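Local coordinates for protein predicted metal-dependent hydrolase of the TIM-barrel fold (Lactobacillus casei, PDB 2QPX) that is of unknown specific function but is probably a metal-dependent hydrolase of the amidohydrolase kind, binding two zinc ions in a TIM-barrel fold, at residues A[82-87]-A[118-122]; A[135-141]-A[193-199]. All coordinates share one frame; numbering follows the deposited sequence. Where two conformers were deposited one is given.

Both contacts pair two helices of a single chain, and in each the second segment runs past the end of its helix. Contact 1 comes first: helix 79-92 meets the end of helix 113-120, with parallel strand 95-101 between them in sequence. Contact 2 opens after contact 1 has closed and joins the last part of helix 130-138 to the end of helix 183-196. Their centres lie about 38 Å apart, and their nearest atoms are about 23 Å apart, so they do not touch. Contact 1 comes closer to the zinc site, with the side chain of Val120 about 11 Å from that of His20. Contact 2 lies away from the zinc sites, a separate piece of helix packing.

Contact 1 (A[82-87]-A[118-122]); sequences YATYNH and ELVGI
Leu119 packs against Tyr82, Ala83 and Asn86 where two helices of the TIM-barrel protein meet: 79-92 and the C-terminal end of 113-120. The backbones come close, with Ala83 CA and Leu119 CA 4.6 Å apart.

The apolar part rests on the two methyl groups of Leu119. CG lies anti to the backbone N (chi1 -176°), which carries the branch across to the other helix. CD1 reaches Tyr82 CD2 at 3.6 Å and also meets the methyl of Ala83. CD2 lies beside Tyr82 CE2 and the amide of Asn86. The Tyr82 hydroxyl points beyond this patch and is hydrogen-bonded to Ile23 O.

The amide of Asn86 is held within its own helix. ND2 donates to Tyr82 O at 2.9 Å in a nearly straight bond of 165°. Tyr82 O also accepts from Asn86 N, and the two donors reach it from opposite faces of its carbonyl plane. The same ND2 sits 3.3 Å above the plane of the Tyr82 ring, over its centre. OD1 faces Val120 CG1. With an alanine in place of Asn86, Tyr82 O would probably lose its second donor and the Tyr82 ring the amide over its face, and a gap would open beside Leu119 CG and CD2. Leu22 and Pro323 also touch Asn86.

The polar link between the helices comes from His87. ND1 makes two weak, bent hydrogen bonds, to Ala83 O in its own helix and to Leu119 O across the contact. Val120 O lies above one ring face, offset toward the rim. Gly121 leaves the helix with positive phi, and its CA lies 3.4 Å from His87 NE2. At the ring edge, in plane, Glu118 O meets His87 CE1 at 3.1 Å.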
loop_
_atom_site.group_PDB
_atom_site.type_symbol
_atom_site.label_atom_id
_atom_site.label_comp_id
_atom_site.label_asym_id
_atom_site.label_seq_id
_atom_site.Cartn_x
_atom_site.Cartn_y
_atom_site.Cartn_z
ATOM N N TYR A 82 -19.197 9.458 36.632
ATOM C CA TYR A 82 -18.240 9.558 35.518
ATOM C C TYR A 82 -16.860 9.052 35.940
ATOM O O TYR A 82 -16.186 8.357 35.163
ATOM C CB TYR A 82 -18.193 10.979 35.004
ATOM C CG TYR A 82 -17.535 11.178 33.628
ATOM C CD1 TYR A 82 -17.873 10.365 32.544
ATOM C CD2 TYR A 82 -16.688 12.242 33.395
ATOM C CE1 TYR A 82 -17.330 10.595 31.297
ATOM C CE2 TYR A 82 -16.125 12.472 32.152
ATOM C CZ TYR A 82 -16.491 11.681 31.093
ATOM O OH TYR A 82 -15.950 11.922 29.817
ATOM N N ALA A 83 -16.416 9.385 37.156
ATOM C CA ALA A 83 -15.160 8.853 37.648
ATOM C C ALA A 83 -15.232 7.323 37.760
ATOM O O ALA A 83 -14.311 6.618 37.361
ATOM C CB ALA A 83 -14.768 9.514 39.003
ATOM N N THR A 84 -16.322 6.804 38.320
ATOM C CA THR A 84 -16.505 5.357 38.405
ATOM C C THR A 84 -16.398 4.683 37.036
ATOM O O THR A 84 -15.697 3.695 36.869
ATOM C CB THR A 84 -17.896 5.007 39.032
ATOM O OG1 THR A 84 -17.929 5.505 40.376
ATOM C CG2 THR A 84 -18.155 3.504 39.027
ATOM N N TYR A 85 -17.077 5.283 36.087
ATOM C CA TYR A 85 -17.136 4.763 34.703
ATOM C C TYR A 85 -15.760 4.779 34.026
ATOM O O TYR A 85 -15.310 3.776 33.460
ATOM C CB TYR A 85 -18.130 5.586 33.907
ATOM C CG TYR A 85 -18.397 5.068 32.510
ATOM C CD1 TYR A 85 -18.929 3.794 32.306
ATOM C CD2 TYR A 85 -18.101 5.841 31.393
ATOM C CE1 TYR A 85 -19.173 3.315 31.041
ATOM C CE2 TYR A 85 -18.349 5.354 30.102
ATOM C CZ TYR A 85 -18.891 4.085 29.945
ATOM O OH TYR A 85 -19.118 3.582 28.670
ATOM N N ASN A 86 -15.077 5.915 34.114
ATOM C CA ASN A 86 -13.686 5.998 33.635
ATOM C C ASN A 86 -12.779 4.969 34.325
ATOM O O ASN A 86 -12.007 4.263 33.675
ATOM C CB ASN A 86 -13.144 7.423 33.757
ATOM C CG ASN A 86 -13.592 8.306 32.611
ATOM O OD1 ASN A 86 -12.945 8.346 31.564
ATOM N ND2 ASN A 86 -14.722 8.996 32.780
ATOM N N HIS A 87 -12.871 4.867 35.658
ATOM C CA HIS A 87 -12.071 3.898 36.381
ATOM C C HIS A 87 -12.318 2.470 35.867
ATOM O O HIS A 87 -11.404 1.674 35.779
ATOM C CB HIS A 87 -12.317 3.989 37.896
ATOM C CG HIS A 87 -11.509 5.026 38.600
ATOM N ND1 HIS A 87 -11.569 6.361 38.281
ATOM C CD2 HIS A 87 -10.683 4.929 39.673
ATOM C CE1 HIS A 87 -10.771 7.041 39.093
ATOM N NE2 HIS A 87 -10.216 6.192 39.945
ATOM N N GLU A 118 -7.479 12.332 38.495
ATOM C CA GLU A 118 -8.481 11.886 39.496
ATOM C C GLU A 118 -9.612 11.103 38.818
ATOM O O GLU A 118 -10.099 10.067 39.341
ATOM C CB GLU A 118 -9.083 13.059 40.308
ATOM C CG GLU A 118 -10.345 12.609 41.108
ATOM C CD GLU A 118 -10.903 13.597 42.136
ATOM O OE1 GLU A 118 -10.166 14.579 42.460
ATOM O OE2 GLU A 118 -12.049 13.346 42.614
ATOM N N LEU A 119 -10.050 11.595 37.677
ATOM C CA LEU A 119 -11.130 11.000 36.922
ATOM C C LEU A 119 -10.801 9.577 36.458
ATOM O O LEU A 119 -11.642 8.670 36.555
ATOM C CB LEU A 119 -11.439 11.908 35.722
ATOM C CG LEU A 119 -12.597 11.457 34.894
ATOM C CD1 LEU A 119 -13.981 11.667 35.688
ATOM C CD2 LEU A 119 -12.560 12.194 33.556
ATOM N N VAL A 120 -9.588 9.373 35.939
ATOM C CA VAL A 120 -9.217 8.120 35.294
ATOM C C VAL A 120 -8.475 7.171 36.239
ATOM O O VAL A 120 -8.371 5.986 35.960
ATOM C CB VAL A 120 -8.443 8.387 33.963
ATOM C CG1 VAL A 120 -9.304 9.228 32.996
ATOM C CG2 VAL A 120 -7.075 9.032 34.192
ATOM N N GLY A 121 -7.914 7.720 37.319
ATOM C CA GLY A 121 -7.254 6.935 38.356
ATOM C C GLY A 121 -5.781 6.608 38.167
ATOM O O GLY A 121 -5.236 5.729 38.872
ATOM N N ILE A 122 -5.133 7.315 37.234
ATOM C CA ILE A 122 -3.745 7.069 36.886
ATOM C C ILE A 122 -3.093 8.408 36.575
ATOM O O ILE A 122 -3.777 9.377 36.283
ATOM C CB ILE A 122 -3.617 6.077 35.685
ATOM C CG1 ILE A 122 -4.422 6.547 34.469
ATOM C CG2 ILE A 122 -4.041 4.626 36.108
ATOM C CD1 ILE A 122 -4.213 5.723 33.194
#

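Contact 2 (A[135-141]-A[193-199]); sequences EDFMLEH and WKHSGEK
The Trp193 indole carries the side chain of selenomethionine Met138 on one face. Glu135 N and Lys199 C lie at its edge, in plane. This is helix-to-helix packing in the TIM-barrel protein, away from the zinc sites; it joins the last part of 130-138 to the end of 183-196 and includes a CH-pi and a Met-aromatic interaction. Met138 CG stands 3.6 Å from the centroid of the six-membered ring, 6° off its normal. The chain then bends at chi2 (-81°) and chi3, which folds CE back over the same face, above Trp193 NE1 and CE2. SE stays above that face too, farther off. In the ring plane, Trp193 NE1 donates to Lys199 O, which ties the indole to the chain beyond its own helix.

Glu135 CG packs on Trp193 CZ2 and Lys199 O. Its carboxylate turns elsewhere: OE2 forms a salt bridge with Arg173 and accepts from Leu201 N.

Two lysines reach back to segment 135-141. Lys194 is bent, and its NZ donates to Met138 O at 2.9 Å. That oxygen also accepts from His141 N, closing the type I turn from Met138 to His141, and the two donors come from opposite faces of the carbonyl plane. Lys199 is fully extended. The side chains of Lys199 and Leu139 cross at about a right angle, CE touching Leu139 CD1, and Lys199 NZ meets Asp136 OD1 nearly head-on in a salt bridge of 2.7 Å.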
loop_
_atom_site.group_PDB
_atom_site.type_symbol
_atom_site.label_atom_id
_atom_site.label_comp_id
_atom_site.label_asym_id
_atom_site.label_seq_id
_atom_site.Cartn_x
_atom_site.Cartn_y
_atom_site.Cartn_z
ATOM N N GLU A 135 1.652 29.707 17.584
ATOM C CA GLU A 135 0.496 30.583 17.339
ATOM C C GLU A 135 0.245 31.538 18.487
ATOM O O GLU A 135 -0.018 32.747 18.277
ATOM C CB GLU A 135 -0.766 29.751 17.099
ATOM C CG GLU A 135 -0.746 28.967 15.786
ATOM C CD GLU A 135 -1.724 27.806 15.703
ATOM O OE1 GLU A 135 -2.406 27.486 16.699
ATOM O OE2 GLU A 135 -1.779 27.185 14.614
ATOM N N ASP A 136 0.288 31.029 19.701
ATOM C CA ASP A 136 -0.008 31.893 20.831
ATOM C C ASP A 136 1.061 32.964 21.021
ATOM O O ASP A 136 0.755 34.105 21.363
ATOM C CB ASP A 136 -0.221 31.046 22.070
ATOM C CG ASP A 136 -1.580 30.358 22.057
ATOM O OD1 ASP A 136 -2.551 30.930 21.516
ATOM O OD2 ASP A 136 -1.680 29.280 22.610
ATOM N N PHE A 137 2.324 32.607 20.774
ATOM C CA PHE A 137 3.398 33.608 20.813
ATOM C C PHE A 137 3.299 34.620 19.676
ATOM O O PHE A 137 3.643 35.790 19.860
ATOM C CB PHE A 137 4.775 32.954 20.900
ATOM C CG PHE A 137 5.130 32.473 22.286
ATOM C CD1 PHE A 137 5.498 33.368 23.272
ATOM C CD2 PHE A 137 5.026 31.141 22.624
ATOM C CE1 PHE A 137 5.810 32.939 24.544
ATOM C CE2 PHE A 137 5.340 30.726 23.893
ATOM C CZ PHE A 137 5.706 31.614 24.860
HETATM N N MSE A 138 2.824 34.207 18.515
HETATM C CA MSE A 138 2.690 35.104 17.360
HETATM C C MSE A 138 1.823 36.299 17.707
HETATM O O MSE A 138 2.135 37.445 17.321
HETATM C CB MSE A 138 2.177 34.334 16.126
HETATM C CG MSE A 138 1.882 35.167 14.896
HETATM SE SE MSE A 138 0.175 36.084 14.891
HETATM C CE MSE A 138 -0.950 34.527 14.884
ATOM N N LEU A 139 0.770 36.043 18.485
ATOM C CA LEU A 139 -0.185 37.112 18.839
ATOM C C LEU A 139 0.457 38.240 19.672
ATOM O O LEU A 139 -0.050 39.372 19.691
ATOM C CB LEU A 139 -1.363 36.500 19.614
ATOM C CG LEU A 139 -2.266 35.530 18.895
ATOM C CD1 LEU A 139 -3.350 35.006 19.879
ATOM C CD2 LEU A 139 -2.899 36.155 17.695
ATOM N N GLU A 140 1.555 37.940 20.331
ATOM C CA GLU A 140 2.229 38.855 21.252
ATOM C C GLU A 140 3.397 39.631 20.638
ATOM O O GLU A 140 3.998 40.461 21.316
ATOM C CB GLU A 140 2.776 38.084 22.462
ATOM C CG GLU A 140 1.747 37.307 23.256
ATOM C CD GLU A 140 0.584 38.165 23.720
ATOM O OE1 GLU A 140 0.823 39.307 24.165
ATOM O OE2 GLU A 140 -0.575 37.694 23.616
ATOM N N HIS A 141 3.738 39.354 19.368
ATOM C CA HIS A 141 4.935 39.967 18.752
ATOM C C HIS A 141 4.673 40.430 17.340
ATOM O O HIS A 141 3.999 39.733 16.589
ATOM C CB HIS A 141 6.139 38.965 18.813
ATOM C CG HIS A 141 6.517 38.602 20.211
ATOM N ND1 HIS A 141 7.278 39.431 21.004
ATOM C CD2 HIS A 141 6.125 37.576 21.008
ATOM C CE1 HIS A 141 7.391 38.902 22.208
ATOM N NE2 HIS A 141 6.699 37.773 22.240
ATOM N N TRP A 193 2.053 35.559 7.592
ATOM C CA TRP A 193 1.150 35.024 8.619
ATOM C C TRP A 193 0.565 36.109 9.492
ATOM O O TRP A 193 -0.683 36.219 9.615
ATOM C CB TRP A 193 1.924 33.981 9.433
ATOM C CG TRP A 193 1.219 33.331 10.567
ATOM C CD1 TRP A 193 -0.128 33.102 10.696
ATOM C CD2 TRP A 193 1.834 32.793 11.739
ATOM N NE1 TRP A 193 -0.377 32.446 11.877
ATOM C CE2 TRP A 193 0.803 32.238 12.539
ATOM C CE3 TRP A 193 3.155 32.729 12.201
ATOM C CZ2 TRP A 193 1.054 31.601 13.757
ATOM C CZ3 TRP A 193 3.408 32.105 13.430
ATOM C CH2 TRP A 193 2.354 31.555 14.204
ATOM N N LYS A 194 1.426 36.922 10.057
ATOM C CA LYS A 194 1.026 38.061 10.881
ATOM C C LYS A 194 0.009 38.967 10.143
ATOM O O LYS A 194 -1.095 39.303 10.672
ATOM C CB LYS A 194 2.275 38.797 11.390
ATOM C CG LYS A 194 2.022 40.038 12.221
ATOM C CD LYS A 194 1.170 39.762 13.428
ATOM C CE LYS A 194 1.930 39.413 14.615
ATOM N NZ LYS A 194 1.152 39.816 15.867
ATOM N N HIS A 195 0.295 39.286 8.891
ATOM C CA HIS A 195 -0.546 40.194 8.106
ATOM C C HIS A 195 -1.865 39.565 7.632
ATOM O O HIS A 195 -2.810 40.287 7.273
ATOM C CB HIS A 195 0.190 40.691 6.846
ATOM C CG HIS A 195 1.419 41.491 7.118
ATOM N ND1 HIS A 195 2.455 41.591 6.196
ATOM C CD2 HIS A 195 1.804 42.192 8.205
ATOM C CE1 HIS A 195 3.415 42.340 6.711
ATOM N NE2 HIS A 195 3.048 42.711 7.929
ATOM N N SER A 196 -1.947 38.248 7.598
ATOM C CA SER A 196 -3.116 37.545 7.087
ATOM C C SER A 196 -4.311 37.636 8.058
ATOM O O SER A 196 -5.424 37.407 7.672
ATOM C CB SER A 196 -2.811 36.068 6.857
ATOM O OG SER A 196 -2.706 35.386 8.111
ATOM N N GLY A 197 -4.051 37.929 9.316
ATOM C CA GLY A 197 -5.086 37.911 10.328
ATOM C C GLY A 197 -5.527 36.528 10.791
ATOM O O GLY A 197 -6.348 36.441 11.690
ATOM N N GLU A 198 -5.026 35.454 10.175
ATOM C CA GLU A 198 -5.404 34.102 10.541
ATOM C C GLU A 198 -4.498 33.602 11.654
ATOM O O GLU A 198 -3.286 33.657 11.528
ATOM C CB GLU A 198 -5.279 33.184 9.330
ATOM C CG GLU A 198 -6.144 33.575 8.118
ATOM C CD GLU A 198 -7.643 33.500 8.399
ATOM O OE1 GLU A 198 -8.074 32.633 9.195
ATOM O OE2 GLU A 198 -8.396 34.309 7.817
ATOM N N LYS A 199 -5.070 33.087 12.739
ATOM C CA LYS A 199 -4.276 32.618 13.837
ATOM C C LYS A 199 -3.523 31.334 13.482
ATOM O O LYS A 199 -2.342 31.179 13.838
ATOM C CB LYS A 199 -5.110 32.356 15.100
ATOM C CG LYS A 199 -4.213 32.023 16.298
ATOM C CD LYS A 199 -4.951 31.792 17.608
ATOM C CE LYS A 199 -3.999 31.477 18.716
ATOM N NZ LYS A 199 -4.730 31.199 20.009
#